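Local coordinates for protein-glutamine gamma-glutamyltransferase 2 (Pagrus major, PDB 1G0D) that probably cross-links proteins in a calcium-dependent manner, joining peptide-bound glutamine to lysine side chains or other primary amines, at residues 58-63 / 80-85; 210-215 / 337-342. All blocks are in the same frame, centred on the assembly; numbering follows the deposited sequence.

Contact 1 (58-63 / 80-85); sequences LVLHLG and DKWWFN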
loop_
_atom_site.group_PDB
_atom_site.type_symbol
_atom_site.label_atom_id
_atom_site.label_comp_id
_atom_site.label_asym_id
_atom_site.label_seq_id
_atom_site.Cartn_x
_atom_site.Cartn_y
_atom_site.Cartn_z
ATOM N N LEU A 58 -40.036 3.944 -11.356
ATOM C CA LEU A 58 -38.623 3.548 -11.431
ATOM C C LEU A 58 -38.210 2.564 -10.346
ATOM O O LEU A 58 -38.417 2.814 -9.157
ATOM C CB LEU A 58 -37.707 4.782 -11.328
ATOM C CG LEU A 58 -37.206 5.427 -12.625
ATOM C CD1 LEU A 58 -38.405 5.993 -13.350
ATOM C CD2 LEU A 58 -36.175 6.519 -12.348
ATOM N N VAL A 59 -37.629 1.443 -10.753
ATOM C CA VAL A 59 -37.146 0.495 -9.768
ATOM C C VAL A 59 -35.730 0.041 -10.094
ATOM O O VAL A 59 -35.391 -0.223 -11.247
ATOM C CB VAL A 59 -38.114 -0.697 -9.594
ATOM C CG1 VAL A 59 -38.982 -0.810 -10.776
ATOM C CG2 VAL A 59 -37.353 -1.972 -9.309
ATOM N N LEU A 60 -34.911 -0.014 -9.048
ATOM C CA LEU A 60 -33.520 -0.391 -9.150
ATOM C C LEU A 60 -33.254 -1.834 -8.757
ATOM O O LEU A 60 -33.885 -2.358 -7.858
ATOM C CB LEU A 60 -32.711 0.517 -8.244
ATOM C CG LEU A 60 -32.611 2.009 -8.549
ATOM C CD1 LEU A 60 -32.183 2.735 -7.307
ATOM C CD2 LEU A 60 -31.589 2.233 -9.642
ATOM N N HIS A 61 -32.303 -2.477 -9.417
ATOM C CA HIS A 61 -31.969 -3.869 -9.098
ATOM C C HIS A 61 -30.477 -4.002 -8.867
ATOM O O HIS A 61 -29.655 -3.530 -9.660
ATOM C CB HIS A 61 -32.382 -4.829 -10.222
ATOM C CG HIS A 61 -33.812 -4.691 -10.634
ATOM N ND1 HIS A 61 -34.828 -5.410 -10.040
ATOM C CD2 HIS A 61 -34.414 -3.853 -11.515
ATOM C CE1 HIS A 61 -35.989 -5.017 -10.527
ATOM N NE2 HIS A 61 -35.766 -4.073 -11.425
ATOM N N LEU A 62 -30.147 -4.659 -7.767
ATOM C CA LEU A 62 -28.765 -4.894 -7.356
ATOM C C LEU A 62 -28.551 -6.406 -7.141
ATOM O O LEU A 62 -29.420 -7.088 -6.589
ATOM C CB LEU A 62 -28.483 -4.146 -6.035
ATOM C CG LEU A 62 -27.454 -3.003 -5.942
ATOM C CD1 LEU A 62 -27.024 -2.857 -4.504
ATOM C CD2 LEU A 62 -26.244 -3.262 -6.823
ATOM N N GLY A 63 -27.410 -6.931 -7.575
ATOM C CA GLY A 63 -27.151 -8.339 -7.356
ATOM C C GLY A 63 -27.455 -9.163 -8.565
ATOM O O GLY A 63 -28.408 -8.861 -9.290
ATOM N N ASP A 80 -32.280 9.434 3.194
ATOM C CA ASP A 80 -31.571 8.217 2.927
ATOM C C ASP A 80 -32.432 7.401 1.947
ATOM O O ASP A 80 -32.218 6.204 1.733
ATOM C CB ASP A 80 -31.270 7.484 4.238
ATOM C CG ASP A 80 -32.446 6.658 4.737
ATOM O OD1 ASP A 80 -33.577 7.196 4.825
ATOM O OD2 ASP A 80 -32.218 5.465 5.050
ATOM N N LYS A 81 -33.394 8.080 1.330
ATOM C CA LYS A 81 -34.276 7.446 0.367
ATOM C C LYS A 81 -33.917 7.850 -1.046
ATOM O O LYS A 81 -33.634 9.012 -1.297
ATOM C CB LYS A 81 -35.720 7.865 0.616
ATOM C CG LYS A 81 -36.517 6.975 1.571
ATOM C CD LYS A 81 -36.238 5.480 1.385
ATOM C CE LYS A 81 -36.087 4.701 2.727
ATOM N NZ LYS A 81 -34.667 4.533 3.206
ATOM N N TRP A 82 -33.935 6.897 -1.970
ATOM C CA TRP A 82 -33.662 7.180 -3.386
ATOM C C TRP A 82 -34.923 7.880 -3.935
ATOM O O TRP A 82 -36.032 7.566 -3.524
ATOM C CB TRP A 82 -33.488 5.873 -4.173
ATOM C CG TRP A 82 -32.111 5.304 -4.320
ATOM C CD1 TRP A 82 -31.499 4.406 -3.478
ATOM C CD2 TRP A 82 -31.223 5.464 -5.434
ATOM N NE1 TRP A 82 -30.293 3.997 -4.003
ATOM C CE2 TRP A 82 -30.096 4.625 -5.201
ATOM C CE3 TRP A 82 -31.266 6.232 -6.612
ATOM C CZ2 TRP A 82 -29.033 4.533 -6.094
ATOM C CZ3 TRP A 82 -30.202 6.140 -7.503
ATOM C CH2 TRP A 82 -29.095 5.288 -7.234
ATOM N N TRP A 83 -34.777 8.826 -4.857
ATOM C CA TRP A 83 -35.961 9.471 -5.442
ATOM C C TRP A 83 -35.585 10.181 -6.726
ATOM O O TRP A 83 -34.407 10.451 -6.972
ATOM C CB TRP A 83 -36.613 10.459 -4.471
ATOM C CG TRP A 83 -35.777 11.642 -4.134
ATOM C CD1 TRP A 83 -34.846 11.740 -3.128
ATOM C CD2 TRP A 83 -35.825 12.924 -4.764
ATOM N NE1 TRP A 83 -34.320 13.012 -3.095
ATOM C CE2 TRP A 83 -34.903 13.764 -4.089
ATOM C CE3 TRP A 83 -36.563 13.455 -5.833
ATOM C CZ2 TRP A 83 -34.696 15.098 -4.444
ATOM C CZ3 TRP A 83 -36.360 14.788 -6.177
ATOM C CH2 TRP A 83 -35.428 15.596 -5.478
ATOM N N PHE A 84 -36.581 10.468 -7.561
ATOM C CA PHE A 84 -36.306 11.124 -8.827
ATOM C C PHE A 84 -37.216 12.275 -9.149
ATOM O O PHE A 84 -38.298 12.413 -8.623
ATOM C CB PHE A 84 -36.341 10.098 -9.982
ATOM C CG PHE A 84 -37.737 9.687 -10.430
ATOM C CD1 PHE A 84 -38.274 10.189 -11.610
ATOM C CD2 PHE A 84 -38.482 8.755 -9.698
ATOM C CE1 PHE A 84 -39.520 9.777 -12.053
ATOM C CE2 PHE A 84 -39.731 8.334 -10.132
ATOM C CZ PHE A 84 -40.249 8.848 -11.317
ATOM N N ASN A 85 -36.758 13.125 -10.032
ATOM C CA ASN A 85 -37.570 14.243 -10.434
ATOM C C ASN A 85 -37.673 14.054 -11.936
ATOM O O ASN A 85 -36.706 13.726 -12.605
ATOM C CB ASN A 85 -36.864 15.536 -10.048
ATOM C CG ASN A 85 -37.180 16.675 -10.970
ATOM O OD1 ASN A 85 -36.480 16.901 -11.975
ATOM N ND2 ASN A 85 -38.237 17.421 -10.637
#

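Contact 2 (210-215 / 337-342); sequences SDPVYV and SWMSRE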
loop_
_atom_site.group_PDB
_atom_site.type_symbol
_atom_site.label_atom_id
_atom_site.label_comp_id
_atom_site.label_asym_id
_atom_site.label_seq_id
_atom_site.Cartn_x
_atom_site.Cartn_y
_atom_site.Cartn_z
ATOM N N SER A 210 -22.802 -0.601 1.691
ATOM C CA SER A 210 -22.981 0.834 1.806
ATOM C C SER A 210 -22.085 1.402 2.901
ATOM O O SER A 210 -21.999 2.604 3.122
ATOM C CB SER A 210 -24.398 1.098 2.205
ATOM O OG SER A 210 -24.483 0.872 3.592
ATOM N N ASP A 211 -21.416 0.504 3.592
ATOM C CA ASP A 211 -20.588 0.844 4.712
ATOM C C ASP A 211 -19.102 0.918 4.412
ATOM O O ASP A 211 -18.473 -0.093 4.093
ATOM C CB ASP A 211 -20.855 -0.219 5.768
ATOM C CG ASP A 211 -20.207 0.089 7.094
ATOM O OD1 ASP A 211 -20.419 -0.720 8.008
ATOM O OD2 ASP A 211 -19.497 1.108 7.237
ATOM N N PRO A 212 -18.504 2.105 4.540
ATOM C CA PRO A 212 -17.076 2.078 4.236
ATOM C C PRO A 212 -16.239 1.190 5.172
ATOM O O PRO A 212 -15.196 0.699 4.738
ATOM C CB PRO A 212 -16.664 3.554 4.287
ATOM C CG PRO A 212 -17.682 4.202 5.085
ATOM C CD PRO A 212 -18.962 3.447 4.908
ATOM N N VAL A 213 -16.682 0.991 6.428
ATOM C CA VAL A 213 -15.960 0.160 7.420
ATOM C C VAL A 213 -15.959 -1.298 6.971
ATOM O O VAL A 213 -14.931 -1.963 6.961
ATOM C CB VAL A 213 -16.598 0.222 8.862
ATOM C CG1 VAL A 213 -16.027 -0.898 9.748
ATOM C CG2 VAL A 213 -16.308 1.575 9.539
ATOM N N TYR A 214 -17.130 -1.779 6.583
ATOM C CA TYR A 214 -17.317 -3.135 6.114
ATOM C C TYR A 214 -16.536 -3.393 4.824
ATOM O O TYR A 214 -15.774 -4.346 4.731
ATOM C CB TYR A 214 -18.799 -3.348 5.876
ATOM C CG TYR A 214 -19.137 -4.645 5.204
ATOM C CD1 TYR A 214 -19.422 -5.774 5.957
ATOM C CD2 TYR A 214 -19.159 -4.752 3.811
ATOM C CE1 TYR A 214 -19.713 -6.969 5.344
ATOM C CE2 TYR A 214 -19.450 -5.950 3.181
ATOM C CZ TYR A 214 -19.719 -7.054 3.952
ATOM O OH TYR A 214 -19.944 -8.261 3.341
ATOM N N VAL A 215 -16.720 -2.552 3.823
ATOM C CA VAL A 215 -16.030 -2.706 2.559
ATOM C C VAL A 215 -14.496 -2.571 2.701
ATOM O O VAL A 215 -13.731 -3.217 1.978
ATOM C CB VAL A 215 -16.578 -1.647 1.577
ATOM C CG1 VAL A 215 -15.750 -1.583 0.320
ATOM C CG2 VAL A 215 -18.012 -1.971 1.252
ATOM N N SER A 337 -7.185 4.679 5.579
ATOM C CA SER A 337 -8.373 5.055 4.792
ATOM C C SER A 337 -9.209 6.056 5.581
ATOM O O SER A 337 -9.403 5.898 6.768
ATOM C CB SER A 337 -9.260 3.843 4.473
ATOM O OG SER A 337 -8.707 3.030 3.457
ATOM N N TRP A 338 -9.722 7.073 4.911
ATOM C CA TRP A 338 -10.535 8.096 5.561
ATOM C C TRP A 338 -11.987 7.723 5.600
ATOM O O TRP A 338 -12.572 7.437 4.580
ATOM C CB TRP A 338 -10.441 9.427 4.819
ATOM C CG TRP A 338 -11.079 10.551 5.561
ATOM C CD1 TRP A 338 -12.397 10.964 5.495
ATOM C CD2 TRP A 338 -10.442 11.411 6.519
ATOM N NE1 TRP A 338 -12.603 12.032 6.350
ATOM C CE2 TRP A 338 -11.413 12.321 6.989
ATOM C CE3 TRP A 338 -9.135 11.502 7.029
ATOM C CZ2 TRP A 338 -11.114 13.301 7.943
ATOM C CZ3 TRP A 338 -8.840 12.481 7.978
ATOM C CH2 TRP A 338 -9.822 13.361 8.423
ATOM N N MET A 339 -12.569 7.755 6.787
ATOM C CA MET A 339 -13.985 7.461 6.966
ATOM C C MET A 339 -14.374 7.784 8.412
ATOM O O MET A 339 -13.519 7.825 9.298
ATOM C CB MET A 339 -14.250 5.997 6.707
ATOM C CG MET A 339 -13.690 5.055 7.763
ATOM S SD MET A 339 -13.783 3.368 7.134
ATOM C CE MET A 339 -12.490 3.349 6.062
ATOM N N SER A 340 -15.653 8.044 8.639
ATOM C CA SER A 340 -16.136 8.301 9.968
ATOM C C SER A 340 -16.557 6.949 10.568
ATOM O O SER A 340 -17.060 6.052 9.869
ATOM C CB SER A 340 -17.310 9.259 9.901
ATOM O OG SER A 340 -18.463 8.584 9.463
ATOM N N ARG A 341 -16.357 6.807 11.869
ATOM C CA ARG A 341 -16.658 5.550 12.547
ATOM C C ARG A 341 -17.883 5.641 13.412
ATOM O O ARG A 341 -17.803 5.782 14.631
ATOM C CB ARG A 341 -15.470 5.097 13.416
ATOM C CG ARG A 341 -14.217 4.782 12.649
ATOM C CD ARG A 341 -14.428 3.651 11.646
ATOM N NE ARG A 341 -14.802 2.377 12.255
ATOM C CZ ARG A 341 -13.954 1.529 12.837
ATOM N NH1 ARG A 341 -14.399 0.393 13.361
ATOM N NH2 ARG A 341 -12.671 1.822 12.906
ATOM N N GLU A 342 -19.030 5.549 12.778
ATOM C CA GLU A 342 -20.254 5.605 13.519
ATOM C C GLU A 342 -20.437 4.344 14.359
ATOM O O GLU A 342 -21.289 4.283 15.242
ATOM C CB GLU A 342 -21.386 5.799 12.540
ATOM C CG GLU A 342 -21.281 7.117 11.841
ATOM C CD GLU A 342 -22.610 7.580 11.301
ATOM O OE1 GLU A 342 -22.602 8.531 10.488
ATOM O OE2 GLU A 342 -23.656 6.993 11.680
#

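Contact 1 (58-63 / 80-85)
Leu60 puts its CD1 methyl squarely over one face of the Trp82 indole, and Leu58 does the same, less centrally, to the Phe84 ring. CD1 of Leu60 stands 3.5 Å from the centroid of the six-membered ring of Trp82, 13° off the ring normal, and its nearest atom is Trp82 CD2 at 3.4 Å: a close CH-pi contact made over the fusion of the two rings rather than at their rim. The two side chains meet at about a right angle, and CD1 is the atom of Leu60 that reaches the ring. On Phe84, CD1 of Leu58 lies 4.2 Å from the ring centroid and is shifted toward CZ, while the second methyl, Leu58 CD2, comes to 4.0 Å from Phe84 CG; one leucine thus spans the ring from root to tip. Chi1 of 77° places CG of Phe84 between its backbone N and carbonyl carbon, and this turns the ring toward Leu58. Trp83, between the two aromatic residues that face the leucines, has the carbonyl oxygen of Lys81 in plane at its ring edge and stacks on His98. With an alanine in place of Trp82, the CD1 methyl of Leu60 would probably lose the flat surface beneath it, and a gap would open beside Phe130 and Met132. These contacts belong to the core of the N-terminal beta-sandwich. Leu58 and Leu60 come from strand 55-62, which lies between strands 106-115 and 68-72 and is hydrogen-bonded through its backbone to both, whereas Phe84 lies on strand 83-88, an outermost strand of the opposing four-stranded sheet, with Trp82 just ahead of it. Strand 121-133 closes the cluster by bringing Phe130 against both Leu60 and Trp82.

Contact 2 (210-215 / 337-342)
Met339 lies along Pro212 where the first turn of helix 212-223 meets the end of strand 329-339, in the papain-like catalytic core of the transglutaminase. Its CB starts 4.2 Å from Pro212 CG. A chi1 of 70° then carries the chain toward the helix start, and the sulfur settles there: SD is 4.1 Å from Pro212 CB and 3.9 Å from Val213 CG2. The bend at chi3 leaves CE 4.0 Å from Pro212 O. The methionine and proline side chains pass each other in opposite directions, and the thioether covers backbone as well as side chains of the first turn. Val213 has a second neighbour. Arg341 crosses it at about a right angle, bringing NE to 3.2 Å from Val213 CG2, with CD next nearest; the methyl meets the guanidinium obliquely. The arginine spends its charge elsewhere: NH1 forms a salt bridge with Asp343, and NH2 bonds to Gln352 on strand 350-355. The turn itself is capped by Asp211, in the N-cap position. Val213 N, 3.8 Å from the sulfur of Met339, donates to Asp211 OD2 over 2.9 Å, approaching from above the carboxylate plane.

The two contacts follow in series along the chain, contact 1 closing before contact 2 opens, and their centres are 22 Å apart, with about 8 Å between nearest atoms. They share no sheet. Contact 1 joins the two sheets of the N-terminal beta-sandwich; contact 2 lies within the catalytic core, where helix 212-223 packs on the strand that carries the active-site His332, although the contact itself lies away from the catalytic residues. Each is internal to its own domain, and neither bridges the two. A hydrogen bond from Arg36 NH1 to Ser210 O does, tying the N-terminal region to the residues just ahead of helix 212-223.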